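Local coordinates for protein integral membrane indolylacetylinositol arabinosyltransferase EmbB (Mycolicibacterium smegmatis MC2 155, PDB 7BVC) that probably transfers arabinose units to build the arabinan of cell-wall arabinogalactan, and binds the drug ethambutol, at residues V67-I72 against T1058-D1063; F99-A104 against L111-V116; P103-D108 against T1053-T1058. All blocks are in the same frame, centred on the assembly; numbering follows the deposited sequence.

Overall arrangement
All three contacts lie on the same side of the chain's centre. Contacts 1 and 3 join the N-terminal concanavalin-like region to the C-terminal region, whereas contact 2 is internal to the former. The centres of contacts 1 and 2 are about 15 Å apart. Those of contacts 1 and 3 are about 14 Å apart, and those of contacts 2 and 3 about 10 Å. Contact 2 hands its chain to contact 3 through the shared Pro103 and Ala104; contact 3 runs into contact 1 at Thr1058, and Val67 N lies 3.9 Å from Ala1057 CB. None of these residues lines the ethambutol pocket, although Trp972 and Trp1012 of the C-terminal region do, so these contacts concern domain architecture.

Contact 1. Residues V67-I72 against T1058-D1063; sequences VTAPLI and TPAELD
A short, loose parallel β pairing links the concanavalin-like region to the C-terminal region here, with residues 67-68 as the middle strand of a small mixed sheet. Residues 1058-1059 run alongside on one flank and strand 191-192 lies antiparallel on the other, where Val67 bonds to Val192 through the backbone. Thr68 carries the pairing, chiefly through one bond. Thr68 N donates to Thr1058 O at 3.2 Å and nearly straight, with 164° at the hydrogen, although the donor stands 52° out of the carbonyl plane. Thr68 O then receives a weak bond from Ala1060 N, 3.5 Å away, and a CA-H contact from Pro1059 CA. Pro1059 thus sits between the two bonded residues; its N-CD bond points away from Thr68's backbone, so the missing N-H takes nothing from these two bonds.

The side chain of Val67 shows how the apolar part is built. Val67 CB lies 4.1 Å from Thr1058 O, alongside the carbonyl that Thr68 N uses. Val67 CG2, anti to the carbonyl carbon, stays near Thr1058 O at 4.2 Å. Val67 CG1, anti to the backbone N (chi1 160°), reaches across to the methyl of Ala1060, with 3.6 Å between Val67 CG1 and Ala1060 CB. A branched valine can cover both the peptide and that methyl, while alanine is short enough to lie close. Ala69 approaches the same methyl more distantly, and Ala1060 also touches Leu56 and Gln60. Beyond Ala69 the chain leaves the pairing, and Pro70 and Ile72 bond through their backbones to Thr991 and Gly989. On the other face Thr68 packs by its methyl rather than its hydroxyl: Thr68 CG2 rests 3.8 Å from Thr1058 C and equally near Pro1059 N.

Contact 2. Residues F99-A104 against L111-V116; sequences FGTAPA and LNAMLV
Two antiparallel strands of the concanavalin-like domain, 97-100 and 114-118, are joined by a loop and the short helix 109-112, and this contact covers the pairing next to that connection. Phe99 stands on one face with Val116 loosely paired to it and Met114 next along. Its CG lies in the crowded position between backbone N and carbonyl carbon (chi1 79°), which swings the ring across the neighbouring strand. There Phe99 CE1 meets Val116 CG2 at 3.6 Å, and Met114 SD lies 4.1 Å from Phe99 CE2. This is a Met-aromatic contact of oblique geometry, the sulfur 65° off the ring normal; the methionine, with CG anti to its backbone N (chi1 161°), reaches out to bring SD beside CE2 and CZ of Phe99. Ala81, Val83 and Ile150 also touch the ring, which suits a large apolar residue buried in the domain.

On the other face Gly100 contributes no side chain opposite Leu115, whose CD2 comes beside Ala102 O. The backbones are held weakly, by Val116 N to Phe99 O and by Thr101 N to Met114 O, both at 3.4 Å. Where the helix ends, Ala113 leaves helical geometry and its methyl meets Ala102 CB at 3.6 Å, two small side chains that let the chains close together. Thr101 fastens this corner: its OG1 bonds to Ala188 O and accepts a weak but straight bond from Met114 N at 3.5 Å.

Contact 3. Residues P103-D108 against T1053-T1058; sequences PAEGRD and TVVEAT
Glu105 has CG in the crowded position between its backbone N and carbonyl carbon (chi1 58°), and its chain bends again at chi2 (-86°), so that the carboxylate folds back toward two valines. Val1054 turns CG1 anti to its backbone N (chi1 -169°), presenting that methyl to the glutamate: CG1 lies 3.5 Å from Glu105 CG as the two side chains slide past each other in opposite directions. Val1055 crosses the glutamate obliquely, its CG1 3.5 Å from Glu105 OE2. The contact is packing by van der Waals touch, the methylene CG on Val1054 and the carboxylate oxygen OE2 on Val1055, with no hydrogen bond across it. Glutamate suits the place because its CG can cover a methyl while the residue as a whole is exposed, so solvent probably stabilises its charge.

Pro103 supplies the buried side. Its ring meets Val1055 obliquely: Pro103 CG lies 4.1 Å from Val1055 CG2, and Pro103 CB 4.2 Å from Val1054 CG1. Pro103 also opens a type I β turn closed by the bond from Gly106 N to Pro103 O, 2.9 Å long; this turn brings the proline and the glutamate to the same pair of valines. Phe193 touches both Pro103 and Val1055, extending the apolar patch.

Farther along, Arg107 bonds to Gln789 O through NH1 and to Pro790 O through NH2, tying the loop to residues 789-790. The contact thus joins a loop of the concanavalin-like region, leading from strand 97-100 into helix 109-112, to one of the C-terminal region that links strand 1047-1053 to strand 1058-1059.

Contact 1. Residues V67-I72 against T1058-D1063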
loop_
_atom_site.group_PDB
_atom_site.type_symbol
_atom_site.label_atom_id
_atom_site.label_comp_id
_atom_site.label_asym_id
_atom_site.label_seq_id
_atom_site.Cartn_x
_atom_site.Cartn_y
_atom_site.Cartn_z
ATOM N N VAL B 67 40.035 21.475 9.955
ATOM C CA VAL B 67 39.583 20.824 11.179
ATOM C C VAL B 67 38.284 20.087 10.883
ATOM O O VAL B 67 37.432 20.587 10.143
ATOM C CB VAL B 67 39.401 21.848 12.320
ATOM C CG1 VAL B 67 38.499 21.305 13.405
ATOM C CG2 VAL B 67 40.748 22.230 12.910
ATOM N N THR B 68 38.139 18.891 11.446
ATOM C CA THR B 68 36.919 18.106 11.312
ATOM C C THR B 68 36.277 17.922 12.681
ATOM O O THR B 68 36.971 17.670 13.673
ATOM C CB THR B 68 37.202 16.753 10.644
ATOM O OG1 THR B 68 35.966 16.104 10.323
ATOM C CG2 THR B 68 38.040 15.849 11.532
ATOM N N ALA B 69 34.958 18.095 12.738
ATOM C CA ALA B 69 34.186 17.933 13.963
ATOM C C ALA B 69 32.713 17.756 13.617
ATOM O O ALA B 69 31.910 18.669 13.839
ATOM C CB ALA B 69 34.375 19.133 14.891
ATOM N N PRO B 70 32.320 16.602 13.078
ATOM C CA PRO B 70 30.942 16.434 12.593
ATOM C C PRO B 70 29.949 16.384 13.747
ATOM O O PRO B 70 30.055 15.538 14.635
ATOM C CB PRO B 70 30.993 15.106 11.832
ATOM C CG PRO B 70 32.159 14.387 12.381
ATOM C CD PRO B 70 33.149 15.411 12.830
ATOM N N LEU B 71 28.982 17.295 13.722
ATOM C CA LEU B 71 27.975 17.366 14.769
ATOM C C LEU B 71 26.862 16.360 14.513
ATOM O O LEU B 71 26.457 16.138 13.369
ATOM C CB LEU B 71 27.390 18.775 14.858
ATOM C CG LEU B 71 28.380 19.932 14.985
ATOM C CD1 LEU B 71 27.656 21.201 15.380
ATOM C CD2 LEU B 71 29.467 19.603 15.986
ATOM N N ILE B 72 26.367 15.750 15.590
ATOM C CA ILE B 72 25.292 14.775 15.454
ATOM C C ILE B 72 23.952 15.468 15.232
ATOM O O ILE B 72 23.062 14.912 14.579
ATOM C CB ILE B 72 25.258 13.846 16.681
ATOM C CG1 ILE B 72 24.202 12.755 16.517
ATOM C CG2 ILE B 72 24.998 14.635 17.947
ATOM C CD1 ILE B 72 24.579 11.688 15.523
ATOM N N THR B 1058 42.281 17.057 10.660
ATOM C CA THR B 1058 42.407 16.380 11.941
ATOM C C THR B 1058 41.369 16.903 12.930
ATOM O O THR B 1058 40.913 18.043 12.810
ATOM C CB THR B 1058 43.813 16.563 12.530
ATOM O OG1 THR B 1058 44.050 17.952 12.789
ATOM C CG2 THR B 1058 44.867 16.034 11.571
ATOM N N PRO B 1059 40.975 16.091 13.912
ATOM C CA PRO B 1059 39.897 16.492 14.824
ATOM C C PRO B 1059 40.244 17.722 15.655
ATOM O O PRO B 1059 41.397 18.141 15.759
ATOM C CB PRO B 1059 39.715 15.258 15.715
ATOM C CG PRO B 1059 40.199 14.127 14.880
ATOM C CD PRO B 1059 41.344 14.677 14.090
ATOM N N ALA B 1060 39.201 18.297 16.260
ATOM C CA ALA B 1060 39.295 19.517 17.048
ATOM C C ALA B 1060 39.514 19.185 18.525
ATOM O O ALA B 1060 39.847 18.054 18.888
ATOM C CB ALA B 1060 38.046 20.368 16.840
ATOM N N GLU B 1061 39.329 20.177 19.399
ATOM C CA GLU B 1061 39.594 20.014 20.823
ATOM C C GLU B 1061 38.404 20.307 21.731
ATOM O O GLU B 1061 38.367 19.778 22.844
ATOM C CB GLU B 1061 40.777 20.898 21.244
ATOM C CG GLU B 1061 42.127 20.282 20.921
ATOM C CD GLU B 1061 43.217 21.317 20.741
ATOM O OE1 GLU B 1061 43.229 22.306 21.503
ATOM O OE2 GLU B 1061 44.062 21.138 19.838
ATOM N N LEU B 1062 37.445 21.132 21.302
ATOM C CA LEU B 1062 36.157 21.232 21.989
ATOM C C LEU B 1062 36.238 21.658 23.452
ATOM O O LEU B 1062 36.032 20.826 24.342
ATOM C CB LEU B 1062 35.407 19.903 21.903
ATOM C CG LEU B 1062 34.586 19.627 20.649
ATOM C CD1 LEU B 1062 35.473 19.359 19.449
ATOM C CD2 LEU B 1062 33.677 18.450 20.921
ATOM N N ASP B 1063 36.581 22.918 23.714
ATOM C CA ASP B 1063 36.594 23.425 25.085
ATOM C C ASP B 1063 35.280 23.116 25.796
ATOM O O ASP B 1063 34.213 23.072 25.180
ATOM C CB ASP B 1063 36.849 24.933 25.091
ATOM C CG ASP B 1063 38.257 25.287 24.660
ATOM O OD1 ASP B 1063 39.175 24.470 24.887
ATOM O OD2 ASP B 1063 38.449 26.382 24.091
#

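Contact 2. Residues F99-A104 against L111-V116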
loop_
_atom_site.group_PDB
_atom_site.type_symbol
_atom_site.label_atom_id
_atom_site.label_comp_id
_atom_site.label_asym_id
_atom_site.label_seq_id
_atom_site.Cartn_x
_atom_site.Cartn_y
_atom_site.Cartn_z
ATOM N N PHE B 99 36.939 30.773 4.841
ATOM C CA PHE B 99 36.660 29.662 5.737
ATOM C C PHE B 99 35.314 29.075 5.342
ATOM O O PHE B 99 34.579 29.644 4.533
ATOM C CB PHE B 99 36.685 30.094 7.209
ATOM C CG PHE B 99 35.437 30.793 7.670
ATOM C CD1 PHE B 99 35.333 32.171 7.594
ATOM C CD2 PHE B 99 34.384 30.078 8.218
ATOM C CE1 PHE B 99 34.194 32.816 8.027
ATOM C CE2 PHE B 99 33.243 30.718 8.648
ATOM C CZ PHE B 99 33.148 32.088 8.555
ATOM N N GLY B 100 35.006 27.921 5.916
ATOM C CA GLY B 100 33.736 27.271 5.651
ATOM C C GLY B 100 33.504 26.177 6.666
ATOM O O GLY B 100 34.395 25.819 7.438
ATOM N N THR B 101 32.284 25.647 6.653
ATOM C CA THR B 101 31.904 24.553 7.534
ATOM C C THR B 101 31.650 23.268 6.753
ATOM O O THR B 101 30.923 22.384 7.211
ATOM C CB THR B 101 30.680 24.931 8.365
ATOM O OG1 THR B 101 29.498 24.800 7.568
ATOM C CG2 THR B 101 30.796 26.368 8.846
ATOM N N ALA B 102 32.252 23.163 5.568
ATOM C CA ALA B 102 32.213 21.996 4.698
ATOM C C ALA B 102 33.190 22.228 3.554
ATOM O O ALA B 102 33.421 23.381 3.168
ATOM C CB ALA B 102 30.804 21.746 4.162
ATOM N N PRO B 103 33.789 21.179 2.990
ATOM C CA PRO B 103 34.709 21.384 1.866
ATOM C C PRO B 103 33.966 21.925 0.656
ATOM O O PRO B 103 32.862 21.482 0.335
ATOM C CB PRO B 103 35.272 19.983 1.602
ATOM C CG PRO B 103 34.915 19.172 2.808
ATOM C CD PRO B 103 33.650 19.755 3.331
ATOM N N ALA B 104 34.587 22.900 -0.015
ATOM C CA ALA B 104 33.937 23.579 -1.131
ATOM C C ALA B 104 33.495 22.623 -2.228
ATOM O O ALA B 104 32.553 22.934 -2.962
ATOM C CB ALA B 104 34.872 24.636 -1.720
ATOM N N LEU B 111 24.552 24.048 -0.345
ATOM C CA LEU B 111 23.153 23.921 0.043
ATOM C C LEU B 111 23.001 23.671 1.537
ATOM O O LEU B 111 22.000 24.086 2.132
ATOM C CB LEU B 111 22.496 22.796 -0.759
ATOM C CG LEU B 111 21.159 22.231 -0.276
ATOM C CD1 LEU B 111 20.060 23.274 -0.380
ATOM C CD2 LEU B 111 20.792 20.983 -1.063
ATOM N N ASN B 112 23.978 23.014 2.162
ATOM C CA ASN B 112 23.868 22.643 3.566
ATOM C C ASN B 112 24.716 23.482 4.508
ATOM O O ASN B 112 24.344 23.633 5.671
ATOM C CB ASN B 112 24.245 21.169 3.755
ATOM C CG ASN B 112 23.170 20.227 3.267
ATOM O OD1 ASN B 112 22.145 20.044 3.921
ATOM N ND2 ASN B 112 23.396 19.621 2.110
ATOM N N ALA B 113 25.831 24.033 4.049
ATOM C CA ALA B 113 26.780 24.692 4.931
ATOM C C ALA B 113 26.885 26.182 4.611
ATOM O O ALA B 113 26.165 26.713 3.759
ATOM C CB ALA B 113 28.137 24.001 4.834
ATOM N N MET B 114 27.795 26.857 5.307
ATOM C CA MET B 114 28.053 28.279 5.125
ATOM C C MET B 114 29.429 28.470 4.505
ATOM O O MET B 114 30.421 27.933 5.010
ATOM C CB MET B 114 27.972 29.027 6.456
ATOM C CG MET B 114 28.667 30.377 6.445
ATOM S SD MET B 114 29.205 30.914 8.078
ATOM C CE MET B 114 27.680 31.584 8.733
ATOM N N LEU B 115 29.487 29.234 3.419
ATOM C CA LEU B 115 30.724 29.492 2.697
ATOM C C LEU B 115 30.972 30.990 2.612
ATOM O O LEU B 115 30.034 31.778 2.459
ATOM C CB LEU B 115 30.677 28.890 1.291
ATOM C CG LEU B 115 30.349 27.400 1.206
ATOM C CD1 LEU B 115 29.932 27.028 -0.204
ATOM C CD2 LEU B 115 31.532 26.562 1.652
ATOM N N VAL B 116 32.236 31.378 2.720
ATOM C CA VAL B 116 32.659 32.769 2.577
ATOM C C VAL B 116 33.654 32.798 1.423
ATOM O O VAL B 116 34.855 32.575 1.602
ATOM C CB VAL B 116 33.268 33.334 3.863
ATOM C CG1 VAL B 116 33.608 34.802 3.684
ATOM C CG2 VAL B 116 32.309 33.147 5.021
#

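Contact 3. Residues P103-D108 against T1053-T1058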
loop_
_atom_site.group_PDB
_atom_site.type_symbol
_atom_site.label_atom_id
_atom_site.label_comp_id
_atom_site.label_asym_id
_atom_site.label_seq_id
_atom_site.Cartn_x
_atom_site.Cartn_y
_atom_site.Cartn_z
ATOM N N PRO B 103 33.789 21.179 2.990
ATOM C CA PRO B 103 34.709 21.384 1.866
ATOM C C PRO B 103 33.966 21.925 0.656
ATOM O O PRO B 103 32.862 21.482 0.335
ATOM C CB PRO B 103 35.272 19.983 1.602
ATOM C CG PRO B 103 34.915 19.172 2.808
ATOM C CD PRO B 103 33.650 19.755 3.331
ATOM N N ALA B 104 34.587 22.900 -0.015
ATOM C CA ALA B 104 33.937 23.579 -1.131
ATOM C C ALA B 104 33.495 22.623 -2.228
ATOM O O ALA B 104 32.553 22.934 -2.962
ATOM C CB ALA B 104 34.872 24.636 -1.720
ATOM N N GLU B 105 34.145 21.467 -2.352
ATOM C CA GLU B 105 33.817 20.494 -3.385
ATOM C C GLU B 105 33.042 19.302 -2.839
ATOM O O GLU B 105 32.869 18.308 -3.551
ATOM C CB GLU B 105 35.093 20.022 -4.086
ATOM C CG GLU B 105 36.121 19.402 -3.160
ATOM C CD GLU B 105 37.037 20.429 -2.521
ATOM O OE1 GLU B 105 36.804 21.640 -2.716
ATOM O OE2 GLU B 105 37.989 20.025 -1.823
ATOM N N GLY B 106 32.576 19.375 -1.595
ATOM C CA GLY B 106 31.708 18.342 -1.073
ATOM C C GLY B 106 30.334 18.379 -1.712
ATOM O O GLY B 106 29.946 19.341 -2.375
ATOM N N ARG B 107 29.580 17.303 -1.507
ATOM C CA ARG B 107 28.258 17.194 -2.111
ATOM C C ARG B 107 27.271 18.087 -1.369
ATOM O O ARG B 107 27.048 17.912 -0.167
ATOM C CB ARG B 107 27.788 15.742 -2.094
ATOM C CG ARG B 107 26.489 15.514 -2.842
ATOM C CD ARG B 107 25.980 14.097 -2.655
ATOM N NE ARG B 107 24.524 14.034 -2.712
ATOM C CZ ARG B 107 23.812 12.958 -2.397
ATOM N NH1 ARG B 107 22.489 12.988 -2.479
ATOM N NH2 ARG B 107 24.422 11.850 -2.003
ATOM N N ASP B 108 26.685 19.047 -2.089
ATOM C CA ASP B 108 25.708 19.986 -1.536
ATOM C C ASP B 108 26.301 20.818 -0.400
ATOM O O ASP B 108 25.602 21.181 0.552
ATOM C CB ASP B 108 24.444 19.262 -1.065
ATOM C CG ASP B 108 23.639 18.695 -2.216
ATOM O OD1 ASP B 108 23.974 18.994 -3.380
ATOM O OD2 ASP B 108 22.673 17.948 -1.957
ATOM N N THR B 1053 38.493 10.596 2.118
ATOM C CA THR B 1053 38.331 11.981 2.527
ATOM C C THR B 1053 38.402 12.911 1.323
ATOM O O THR B 1053 39.080 12.634 0.330
ATOM C CB THR B 1053 39.404 12.368 3.541
ATOM O OG1 THR B 1053 40.700 12.187 2.959
ATOM C CG2 THR B 1053 39.293 11.506 4.786
ATOM N N VAL B 1054 37.685 14.026 1.421
ATOM C CA VAL B 1054 37.743 15.058 0.393
ATOM C C VAL B 1054 38.947 15.966 0.595
ATOM O O VAL B 1054 39.636 16.317 -0.364
ATOM C CB VAL B 1054 36.426 15.857 0.385
ATOM C CG1 VAL B 1054 36.361 16.744 -0.835
ATOM C CG2 VAL B 1054 35.240 14.915 0.424
ATOM N N VAL B 1055 39.208 16.357 1.840
ATOM C CA VAL B 1055 40.404 17.100 2.210
ATOM C C VAL B 1055 40.937 16.509 3.507
ATOM O O VAL B 1055 40.194 15.900 4.284
ATOM C CB VAL B 1055 40.128 18.609 2.368
ATOM C CG1 VAL B 1055 39.902 19.251 1.012
ATOM C CG2 VAL B 1055 38.927 18.830 3.263
ATOM N N GLU B 1056 42.234 16.689 3.742
ATOM C CA GLU B 1056 42.889 16.075 4.890
ATOM C C GLU B 1056 42.739 16.985 6.104
ATOM O O GLU B 1056 43.234 18.118 6.101
ATOM C CB GLU B 1056 44.361 15.812 4.578
ATOM C CG GLU B 1056 45.050 14.842 5.523
ATOM C CD GLU B 1056 45.546 15.502 6.789
ATOM O OE1 GLU B 1056 45.822 16.719 6.757
ATOM O OE2 GLU B 1056 45.668 14.801 7.815
ATOM N N ALA B 1057 42.063 16.495 7.141
ATOM C CA ALA B 1057 41.771 17.310 8.310
ATOM C C ALA B 1057 41.826 16.452 9.564
ATOM O O ALA B 1057 41.460 15.275 9.544
ATOM C CB ALA B 1057 40.401 17.982 8.184
ATOM N N THR B 1058 42.281 17.057 10.660
ATOM C CA THR B 1058 42.407 16.380 11.941
ATOM C C THR B 1058 41.369 16.903 12.930
ATOM O O THR B 1058 40.913 18.043 12.810
ATOM C CB THR B 1058 43.813 16.563 12.530
ATOM O OG1 THR B 1058 44.050 17.952 12.789
ATOM C CG2 THR B 1058 44.867 16.034 11.571
#